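Local coordinates for dipeptidase (PDB 3PEB), which is probably a manganese-dependent hydrolase of the peptidase M24B family, represented here by its N-terminal creatinase/prolidase-type domain, at residues 21-26 with 117-122. Numbering follows the deposited sequence.
With NA (sodium ion), chain M.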
loop_
_atom_site.group_PDB
_atom_site.type_symbol
_atom_site.label_atom_id
_atom_site.label_comp_id
_atom_site.label_asym_id
_atom_site.label_seq_id
_atom_site.Cartn_x
_atom_site.Cartn_y
_atom_site.Cartn_z
ATOM N N LEU A 21 -9.814 -1.176 -1.059
ATOM C CA LEU A 21 -8.376 -1.005 -1.033
ATOM C C LEU A 21 -7.787 -0.976 0.365
ATOM O O LEU A 21 -8.318 -0.278 1.261
ATOM C CB LEU A 21 -7.997 0.308 -1.735
ATOM C CG LEU A 21 -6.498 0.723 -1.730
ATOM C CD1 LEU A 21 -5.607 -0.207 -2.565
ATOM C CD2 LEU A 21 -6.355 2.173 -2.254
ATOM N N ALA A 22 -6.688 -1.713 0.550
ATOM C CA ALA A 22 -5.817 -1.521 1.721
ATOM C C ALA A 22 -4.523 -0.840 1.269
ATOM O O ALA A 22 -3.896 -1.251 0.284
ATOM C CB ALA A 22 -5.465 -2.873 2.434
ATOM N N ILE A 23 -4.098 0.156 2.038
ATOM C CA ILE A 23 -2.812 0.816 1.808
ATOM C C ILE A 23 -1.919 0.435 2.966
ATOM O O ILE A 23 -2.142 0.858 4.103
ATOM C CB ILE A 23 -2.940 2.371 1.726
ATOM C CG1 ILE A 23 -3.900 2.757 0.605
ATOM C CG2 ILE A 23 -1.530 3.014 1.499
ATOM C CD1 ILE A 23 -4.169 4.289 0.486
ATOM N N VAL A 24 -0.908 -0.376 2.666
ATOM C CA VAL A 24 0.011 -0.909 3.649
ATOM C C VAL A 24 1.277 -0.067 3.590
ATOM O O VAL A 24 1.870 0.094 2.520
ATOM C CB VAL A 24 0.300 -2.414 3.366
ATOM C CG1 VAL A 24 1.361 -2.991 4.333
ATOM C CG2 VAL A 24 -1.004 -3.238 3.484
ATOM N N SER A 25 1.669 0.479 4.743
ATOM C CA SER A 25 2.795 1.374 4.837
ATOM C C SER A 25 3.934 0.893 5.726
ATOM O O SER A 25 5.069 1.351 5.547
ATOM C CB SER A 25 2.340 2.750 5.355
ATOM O OG SER A 25 1.681 2.628 6.589
ATOM N N ASP A 26 3.656 0.020 6.691
ATOM C CA ASP A 26 4.663 -0.421 7.634
ATOM C C ASP A 26 5.571 -1.388 6.900
ATOM O O ASP A 26 5.082 -2.387 6.354
ATOM C CB ASP A 26 3.980 -1.121 8.833
ATOM C CG ASP A 26 4.945 -1.467 9.932
ATOM O OD1 ASP A 26 6.168 -1.556 9.677
ATOM O OD2 ASP A 26 4.482 -1.591 11.081
ATOM N N THR A 117 -4.517 13.585 -0.456
ATOM C CA THR A 117 -4.513 14.377 -1.687
ATOM C C THR A 117 -4.722 13.483 -2.938
ATOM O O THR A 117 -5.106 13.985 -3.990
ATOM C CB THR A 117 -3.248 15.220 -1.901
ATOM O OG1 THR A 117 -2.122 14.366 -2.105
ATOM C CG2 THR A 117 -2.994 16.197 -0.718
ATOM N N VAL A 118 -4.428 12.194 -2.811
ATOM C CA VAL A 118 -4.534 11.230 -3.917
ATOM C C VAL A 118 -5.923 10.569 -3.923
ATOM O O VAL A 118 -6.584 10.477 -4.961
ATOM C CB VAL A 118 -3.424 10.175 -3.797
ATOM C CG1 VAL A 118 -3.540 9.074 -4.889
ATOM C CG2 VAL A 118 -2.026 10.822 -3.871
ATOM N N PHE A 119 -6.352 10.087 -2.759
ATOM C CA PHE A 119 -7.542 9.253 -2.641
ATOM C C PHE A 119 -8.741 9.994 -2.146
ATOM O O PHE A 119 -8.661 10.708 -1.149
ATOM C CB PHE A 119 -7.271 8.067 -1.713
ATOM C CG PHE A 119 -6.256 7.119 -2.262
ATOM C CD1 PHE A 119 -6.619 6.149 -3.197
ATOM C CD2 PHE A 119 -4.924 7.241 -1.922
ATOM C CE1 PHE A 119 -5.680 5.307 -3.717
ATOM C CE2 PHE A 119 -3.965 6.393 -2.454
ATOM C CZ PHE A 119 -4.329 5.428 -3.356
ATOM N N GLU A 120 -9.836 9.805 -2.870
ATOM C CA GLU A 120 -11.147 10.273 -2.474
ATOM C C GLU A 120 -11.819 9.099 -1.775
ATOM O O GLU A 120 -12.132 8.063 -2.421
ATOM C CB GLU A 120 -11.966 10.679 -3.707
ATOM C CG GLU A 120 -13.375 11.214 -3.398
ATOM C CD GLU A 120 -13.384 12.645 -2.862
ATOM O OE1 GLU A 120 -12.301 13.276 -2.740
ATOM O OE2 GLU A 120 -14.496 13.138 -2.569
ATOM N N GLY A 121 -11.988 9.238 -0.470
ATOM C CA GLY A 121 -12.739 8.283 0.323
ATOM C C GLY A 121 -12.435 8.378 1.803
ATOM O O GLY A 121 -11.618 9.199 2.239
ATOM N N ARG A 122 -13.095 7.511 2.557
ATOM C CA ARG A 122 -13.035 7.465 3.999
ATOM C C ARG A 122 -12.021 6.422 4.424
ATOM O O ARG A 122 -12.043 5.283 3.930
ATOM C CB ARG A 122 -14.411 7.062 4.552
ATOM C CG ARG A 122 -14.431 7.001 6.060
ATOM C CD ARG A 122 -15.828 6.846 6.609
ATOM N NE ARG A 122 -16.207 5.438 6.736
ATOM C CZ ARG A 122 -17.165 4.833 6.041
ATOM N NH1 ARG A 122 -17.880 5.488 5.128
ATOM N NH2 ARG A 122 -17.421 3.550 6.271
HETATM NA NA NA M . -9.155 12.684 -0.041
HETATM O O HOH W 1 -9.397 13.722 -2.356
HETATM O O HOH W 2 -9.470 11.136 1.797
HETATM O O HOH W 3 -9.431 14.804 0.923
#
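Phe119 turns its carbonyl O outward to a sodium ion, 2.3 Å from the metal, and its ring inward onto Leu21 and Ile23. Three waters and the carbonyl O of Gln116 complete the five ligands of the ion. Two of these waters are held in turn by protein: one donates to Glu120 OE1 (3.0 Å), the other to Gly121 O (2.9 Å). Gly121 turns the corner with phi 161°, an angle that calls for glycine, which has no CB to press on the carbonyl O of Glu120.

Strand 21-24 is an inner strand of the mixed sheet of this creatinase/prolidase N-terminal domain, and the chain leaving helix 109-118 lays Phe119 against one side of it. The flat apolar ring accepts methyls on both faces. Ile23 CD1 lies over one, displaced toward the CE2 side of the rim, in a CH-pi contact 4.0 Å from the Phe119 ring centroid; isoleucine suits the place because its extended chain (chi2 177°) carries this methyl out to the ring. Val118 CG1 lies over the rim of the opposite face. Leu21, whose branched end offers CD2, approaches obliquely, 3.5 Å from Phe119 CE1. The ring also touches Ile100 and Leu92.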